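Local atomic coordinates of extracellular solute-binding protein, family 5 (Chelativorans sp., PDB entry 6WM6), a protein that binds EDTA and related aminopolycarboxylates in the periplasm and probably delivers them to an ABC transporter for uptake. Residues A471-R477 with P489-I495; F308-K314 with N482-F486. The contacts are given in a common frame with arbitrary orientation. Numbering follows the deposited sequence.

One irregular connection can serve two contacts, and the chain between helices 467-474 and 489-499 illustrates this. Interaction 1 packs helix 467-474 and the residues that follow it against helix 489-499; interaction 2 docks the later part of the connection, 482-486, onto the C-terminal end of strand 305-311 and the residues after it. The segments interleave in sequence, and the two centres lie about 14 Å apart. They touch directly: Asn482 ND2 donates to Leu476 O at 2.9 Å, and the rings of Phe475 and Phe486 meet edge-to-face, with Phe475 O 3.7 Å from Phe486 CB. The small ion beside interaction 1 is a sulfate, probably from the crystallisation liquor, not a chelate ligand.

Interaction 1 of 2, residues A471-R477 with P489-I495; sequences AGQIFLR and PKIEEII. With SO4 (sulfate ion), chain D.
One carboxylate can tie a helix to the chain that leaves its neighbour when it reaches a backbone amide and a guanidinium, as Glu492 does here. It lies on the first turns of helix 489-499, which starts at Pro489, while 471-477 leaves helix 467-474 and turns extended at Leu476 and Arg477 (psi 147° and 139°). Leu476 CA lies 5.9 Å from Glu492 CA, Gly472 CA 6.5 Å from Ile495 CA. The Glu492 side chain, m at chi1 and t at chi2, brings OE2 to 2.9 Å from Arg477 N in a nearly straight hydrogen bond and to 2.8 Å from Arg477 NE in a salt bridge; Arg477 NH2 adds a weak bond to Glu492 OE1 at 3.3 Å. Arg477 (m, t, m, chi4 180°) lays one guanidinium face against Pro489, with NH2 3.7 Å from Pro489 CG. One water lies 2.8 Å from both Phe475 O and Glu492 OE2, another 2.8 Å from Arg477 O and 3.2 Å from Glu492 OE1. Two successive helices are thus joined by an irregular connection in a family 5 solute-binding protein, whose two-lobed fold surrounds its ligand. Deeper in, Ile495 (m, t) points toward the other segment: its CD1 packs at 3.8 Å against each of Ala471 CB, Phe475 CB and Leu476 CD1, and its CG2 lies 3.8 Å from Gly472 N. Phe475 CB also meets Ile491 CG2 at 4.1 Å. Gln473 NE2 donates to sulfate O3 at 2.6 Å; Arg143, Ser154 and Tyr155 also bind that ion.

Interaction 2 of 2, residues F308-K314 with N482-F486; sequences FMGLNSK and NYFGF
A bare glycine carbon sits squarely on an aromatic face: Gly310 CA lies 3.5 Å from the centroid of the Phe484 ring, only 5° off its normal, a CH-pi contact. A CB on Gly310 would clash with Phe484 CZ at 2.2 Å. Phe484 (chi1 -49°) also brings CE2 to 3.6 Å from Phe308 CE1, the rings oblique with planes at 68°. Beyond the strand, Asn312 CA is 5.0 Å from Phe484 CA. Ser313 OG (chi1 76°) donates to Phe484 O at 2.6 Å, and Ser313 N adds a weak bond at 3.4 Å. At Gly485 (phi/psi 91/29°) a CB would jam against the preceding carbonyl and clash with Ser313 OG (2.4 Å) and Lys314 CG (2.9 Å); Lys314 CE lies 3.6 Å from Gly485 CA. Asn312 OD1 accepts from Lys314 N at 3.0 Å in an Asx turn, its ND2 donating to Ser451 O and Phe454 O; Asn482 bridges its own segment, OD1 accepting from Phe486 N at 3.0 Å and ND2 donating to Phe486 O at 2.9 Å. Strand 305-311 runs between strands 456-462 and 524-537, antiparallel to both; Leu524 of the latter touches Phe484, and helix 321-330 packs against Leu311.

Interaction 1 of 2, residues A471-R477 with P489-I495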
loop_
_atom_site.group_PDB
_atom_site.type_symbol
_atom_site.label_atom_id
_atom_site.label_comp_id
_atom_site.label_asym_id
_atom_site.label_seq_id
_atom_site.Cartn_x
_atom_site.Cartn_y
_atom_site.Cartn_z
ATOM N N ALA A 471 -1.295 8.025 -8.897
ATOM C CA ALA A 471 -0.677 9.300 -9.229
ATOM C C ALA A 471 -1.594 10.464 -8.919
ATOM O O ALA A 471 -1.121 11.532 -8.500
ATOM C CB ALA A 471 -0.281 9.295 -10.704
ATOM N N GLY A 472 -2.904 10.284 -9.099
ATOM C CA GLY A 472 -3.861 11.330 -8.787
ATOM C C GLY A 472 -3.932 11.668 -7.316
ATOM O O GLY A 472 -4.500 12.721 -6.962
ATOM N N GLN A 473 -3.385 10.836 -6.446
ATOM C CA GLN A 473 -3.337 11.098 -5.003
ATOM C C GLN A 473 -2.066 11.772 -4.550
ATOM O O GLN A 473 -2.027 12.289 -3.419
ATOM C CB GLN A 473 -3.383 9.771 -4.238
ATOM C CG GLN A 473 -4.623 8.995 -4.416
ATOM C CD GLN A 473 -5.816 9.747 -3.894
ATOM O OE1 GLN A 473 -5.877 10.086 -2.712
ATOM N NE2 GLN A 473 -6.763 10.034 -4.777
ATOM N N ILE A 474 -1.044 11.828 -5.389
ATOM C CA ILE A 474 0.289 12.257 -5.007
ATOM C C ILE A 474 0.693 13.549 -5.706
ATOM O O ILE A 474 1.391 14.374 -5.121
ATOM C CB ILE A 474 1.335 11.157 -5.327
ATOM C CG1 ILE A 474 1.181 9.946 -4.427
ATOM C CG2 ILE A 474 2.763 11.740 -5.208
ATOM C CD1 ILE A 474 2.111 8.816 -4.858
ATOM N N PHE A 475 0.360 13.716 -6.988
ATOM C CA PHE A 475 1.011 14.713 -7.829
ATOM C C PHE A 475 0.136 15.919 -8.129
ATOM O O PHE A 475 0.597 16.833 -8.809
ATOM C CB PHE A 475 1.513 14.097 -9.143
ATOM C CG PHE A 475 2.551 13.028 -8.943
ATOM C CD1 PHE A 475 3.901 13.365 -8.801
ATOM C CD2 PHE A 475 2.216 11.688 -8.903
ATOM C CE1 PHE A 475 4.858 12.388 -8.609
ATOM C CE2 PHE A 475 3.165 10.715 -8.706
ATOM C CZ PHE A 475 4.490 11.069 -8.538
ATOM N N LEU A 476 -1.094 15.940 -7.649
ATOM C CA LEU A 476 -2.013 17.034 -7.952
ATOM C C LEU A 476 -1.889 18.099 -6.880
ATOM O O LEU A 476 -1.613 17.810 -5.705
ATOM C CB LEU A 476 -3.448 16.514 -8.018
ATOM C CG LEU A 476 -3.963 15.955 -9.352
ATOM C CD1 LEU A 476 -2.977 15.042 -10.038
ATOM C CD2 LEU A 476 -5.282 15.224 -9.129
ATOM N N ARG A 477 -2.064 19.347 -7.286
ATOM C CA ARG A 477 -2.172 20.405 -6.296
ATOM C C ARG A 477 -3.313 20.053 -5.340
ATOM O O ARG A 477 -4.349 19.513 -5.743
ATOM C CB ARG A 477 -2.465 21.736 -6.980
ATOM C CG ARG A 477 -1.359 22.238 -7.874
ATOM C CD ARG A 477 -1.892 23.305 -8.820
ATOM N NE ARG A 477 -2.633 22.727 -9.939
ATOM C CZ ARG A 477 -3.200 23.440 -10.907
ATOM N NH1 ARG A 477 -3.119 24.764 -10.894
ATOM N NH2 ARG A 477 -3.851 22.829 -11.887
ATOM N N PRO A 489 -0.094 22.018 -14.020
ATOM C CA PRO A 489 -1.354 21.626 -14.671
ATOM C C PRO A 489 -1.169 20.599 -15.775
ATOM O O PRO A 489 -2.094 19.821 -16.031
ATOM C CB PRO A 489 -1.912 22.953 -15.199
ATOM C CG PRO A 489 -1.286 23.995 -14.311
ATOM C CD PRO A 489 0.097 23.481 -14.011
ATOM N N LYS A 490 -0.020 20.577 -16.449
ATOM C CA LYS A 490 0.204 19.577 -17.495
ATOM C C LYS A 490 0.299 18.168 -16.915
ATOM O O LYS A 490 -0.269 17.223 -17.478
ATOM C CB LYS A 490 1.463 19.935 -18.286
ATOM C CG LYS A 490 1.781 19.016 -19.456
ATOM C CD LYS A 490 0.631 18.917 -20.448
ATOM C CE LYS A 490 1.050 18.151 -21.701
ATOM N NZ LYS A 490 -0.053 18.032 -22.695
ATOM N N ILE A 491 1.000 18.007 -15.791
ATOM C CA ILE A 491 1.026 16.713 -15.112
ATOM C C ILE A 491 -0.385 16.284 -14.756
ATOM O O ILE A 491 -0.763 15.114 -14.945
ATOM C CB ILE A 491 1.935 16.776 -13.880
ATOM C CG1 ILE A 491 3.403 16.867 -14.326
ATOM C CG2 ILE A 491 1.694 15.552 -12.965
ATOM C CD1 ILE A 491 4.378 17.002 -13.187
ATOM N N GLU A 492 -1.193 17.218 -14.229
ATOM C CA GLU A 492 -2.545 16.861 -13.809
ATOM C C GLU A 492 -3.396 16.454 -15.008
ATOM O O GLU A 492 -4.167 15.495 -14.931
ATOM C CB GLU A 492 -3.171 18.037 -13.048
ATOM C CG GLU A 492 -2.327 18.445 -11.868
ATOM C CD GLU A 492 -3.009 19.429 -10.945
ATOM O OE1 GLU A 492 -4.231 19.636 -11.082
ATOM O OE2 GLU A 492 -2.308 19.983 -10.080
ATOM N N GLU A 493 -3.261 17.164 -16.121
ATOM C CA GLU A 493 -4.007 16.832 -17.327
ATOM C C GLU A 493 -3.629 15.439 -17.819
ATOM O O GLU A 493 -4.501 14.641 -18.202
ATOM C CB GLU A 493 -3.740 17.883 -18.396
ATOM C CG GLU A 493 -4.306 17.574 -19.775
ATOM C CD GLU A 493 -3.882 18.602 -20.814
ATOM O OE1 GLU A 493 -2.940 19.379 -20.540
ATOM O OE2 GLU A 493 -4.493 18.636 -21.902
ATOM N N ILE A 494 -2.333 15.129 -17.826
ATOM C CA ILE A 494 -1.881 13.820 -18.274
ATOM C C ILE A 494 -2.425 12.719 -17.380
ATOM O O ILE A 494 -2.889 11.682 -17.874
ATOM C CB ILE A 494 -0.345 13.780 -18.316
ATOM C CG1 ILE A 494 0.214 14.697 -19.406
ATOM C CG2 ILE A 494 0.139 12.340 -18.549
ATOM C CD1 ILE A 494 1.651 15.077 -19.180
ATOM N N ILE A 495 -2.381 12.922 -16.061
ATOM C CA ILE A 495 -2.884 11.912 -15.136
ATOM C C ILE A 495 -4.368 11.667 -15.380
ATOM O O ILE A 495 -4.823 10.519 -15.380
ATOM C CB ILE A 495 -2.582 12.321 -13.677
ATOM C CG1 ILE A 495 -1.088 12.235 -13.393
ATOM C CG2 ILE A 495 -3.405 11.474 -12.709
ATOM C CD1 ILE A 495 -0.654 12.858 -12.070
HETATM S S SO4 D . -10.084 10.893 -4.656
HETATM O O1 SO4 D . -10.840 10.989 -3.395
HETATM O O2 SO4 D . -9.738 9.492 -4.913
HETATM O O3 SO4 D . -8.820 11.624 -4.555
HETATM O O4 SO4 D . -10.893 11.404 -5.756
HETATM O O HOH W 1 0.454 19.415 -9.919
HETATM O O HOH W 2 -5.574 19.894 -8.219
#

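Interaction 2 of 2, residues F308-K314 with N482-F486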
loop_
_atom_site.group_PDB
_atom_site.type_symbol
_atom_site.label_atom_id
_atom_site.label_comp_id
_atom_site.label_asym_id
_atom_site.label_seq_id
_atom_site.Cartn_x
_atom_site.Cartn_y
_atom_site.Cartn_z
ATOM N N PHE A 308 11.644 6.312 -1.026
ATOM C CA PHE A 308 11.916 7.521 -1.769
ATOM C C PHE A 308 12.583 8.518 -0.833
ATOM O O PHE A 308 12.489 8.422 0.401
ATOM C CB PHE A 308 10.632 8.136 -2.340
ATOM C CG PHE A 308 9.653 8.618 -1.288
ATOM C CD1 PHE A 308 9.868 9.799 -0.607
ATOM C CD2 PHE A 308 8.486 7.908 -1.012
ATOM C CE1 PHE A 308 8.951 10.261 0.353
ATOM C CE2 PHE A 308 7.578 8.374 -0.065
ATOM C CZ PHE A 308 7.815 9.541 0.615
ATOM N N MET A 309 13.214 9.531 -1.438
ATOM C CA MET A 309 13.571 10.755 -0.742
ATOM C C MET A 309 12.798 11.894 -1.391
ATOM O O MET A 309 12.949 12.157 -2.594
ATOM C CB MET A 309 15.056 11.055 -0.814
ATOM C CG MET A 309 15.417 12.221 0.105
ATOM S SD MET A 309 17.143 12.715 0.012
ATOM C CE MET A 309 17.228 13.372 -1.653
ATOM N N GLY A 310 11.981 12.580 -0.605
ATOM C CA GLY A 310 11.282 13.751 -1.079
ATOM C C GLY A 310 12.057 15.010 -0.727
ATOM O O GLY A 310 12.794 15.056 0.258
ATOM N N LEU A 311 11.897 16.031 -1.554
ATOM C CA LEU A 311 12.630 17.281 -1.433
ATOM C C LEU A 311 11.605 18.409 -1.359
ATOM O O LEU A 311 10.652 18.442 -2.135
ATOM C CB LEU A 311 13.589 17.486 -2.612
ATOM C CG LEU A 311 14.612 16.372 -2.817
ATOM C CD1 LEU A 311 14.064 15.288 -3.738
ATOM C CD2 LEU A 311 15.921 16.927 -3.388
ATOM N N ASN A 312 11.801 19.317 -0.405
ATOM C CA ASN A 312 10.801 20.355 -0.145
ATOM C C ASN A 312 10.925 21.464 -1.190
ATOM O O ASN A 312 11.675 22.420 -1.032
ATOM C CB ASN A 312 11.011 20.898 1.251
ATOM C CG ASN A 312 9.942 21.867 1.653
ATOM O OD1 ASN A 312 9.125 22.266 0.829
ATOM N ND2 ASN A 312 9.926 22.221 2.924
ATOM N N SER A 313 10.149 21.356 -2.267
ATOM C CA SER A 313 10.188 22.364 -3.321
ATOM C C SER A 313 9.393 23.604 -2.944
ATOM O O SER A 313 9.463 24.604 -3.683
ATOM C CB SER A 313 9.671 21.825 -4.651
ATOM O OG SER A 313 8.251 21.729 -4.675
ATOM N N LYS A 314 8.641 23.553 -1.840
ATOM C CA LYS A 314 7.779 24.680 -1.472
ATOM C C LYS A 314 8.525 25.749 -0.696
ATOM O O LYS A 314 8.145 26.932 -0.764
ATOM C CB LYS A 314 6.610 24.206 -0.615
ATOM C CG LYS A 314 5.666 23.246 -1.300
ATOM C CD LYS A 314 4.557 22.842 -0.328
ATOM C CE LYS A 314 3.846 21.589 -0.777
ATOM N NZ LYS A 314 2.744 21.237 0.161
ATOM N N ASN A 482 0.606 15.068 -1.668
ATOM C CA ASN A 482 1.534 15.898 -2.456
ATOM C C ASN A 482 2.374 16.701 -1.466
ATOM O O ASN A 482 2.240 17.916 -1.313
ATOM C CB ASN A 482 0.816 16.817 -3.433
ATOM C CG ASN A 482 1.760 17.583 -4.342
ATOM O OD1 ASN A 482 2.988 17.438 -4.295
ATOM N ND2 ASN A 482 1.181 18.402 -5.205
ATOM N N TYR A 483 3.263 15.989 -0.776
ATOM C CA TYR A 483 4.067 16.596 0.280
ATOM C C TYR A 483 5.192 17.470 -0.233
ATOM O O TYR A 483 5.658 18.348 0.486
ATOM C CB TYR A 483 4.698 15.487 1.124
ATOM C CG TYR A 483 3.723 14.499 1.706
ATOM C CD1 TYR A 483 2.786 14.916 2.633
ATOM C CD2 TYR A 483 3.748 13.168 1.350
ATOM C CE1 TYR A 483 1.884 14.022 3.193
ATOM C CE2 TYR A 483 2.841 12.260 1.903
ATOM C CZ TYR A 483 1.919 12.710 2.818
ATOM O OH TYR A 483 1.002 11.834 3.385
ATOM N N PHE A 484 5.641 17.244 -1.462
ATOM C CA PHE A 484 6.885 17.832 -1.952
ATOM C C PHE A 484 6.656 18.919 -2.981
ATOM O O PHE A 484 7.624 19.485 -3.488
ATOM C CB PHE A 484 7.820 16.713 -2.415
ATOM C CG PHE A 484 7.918 15.630 -1.368
ATOM C CD1 PHE A 484 8.398 15.944 -0.127
ATOM C CD2 PHE A 484 7.438 14.357 -1.608
ATOM C CE1 PHE A 484 8.433 15.006 0.887
ATOM C CE2 PHE A 484 7.483 13.384 -0.608
ATOM C CZ PHE A 484 7.977 13.736 0.656
ATOM N N GLY A 485 5.397 19.268 -3.254
ATOM C CA GLY A 485 5.102 20.504 -3.942
ATOM C C GLY A 485 5.018 20.448 -5.452
ATOM O O GLY A 485 5.283 21.455 -6.103
ATOM N N PHE A 486 4.637 19.308 -6.028
ATOM C CA PHE A 486 4.364 19.275 -7.463
ATOM C C PHE A 486 3.232 20.245 -7.752
ATOM O O PHE A 486 2.260 20.350 -6.994
ATOM C CB PHE A 486 4.028 17.860 -7.937
ATOM C CG PHE A 486 5.213 16.925 -7.908
ATOM C CD1 PHE A 486 6.129 16.903 -8.944
ATOM C CD2 PHE A 486 5.412 16.104 -6.827
ATOM C CE1 PHE A 486 7.229 16.063 -8.902
ATOM C CE2 PHE A 486 6.502 15.262 -6.771
ATOM C CZ PHE A 486 7.414 15.254 -7.818
#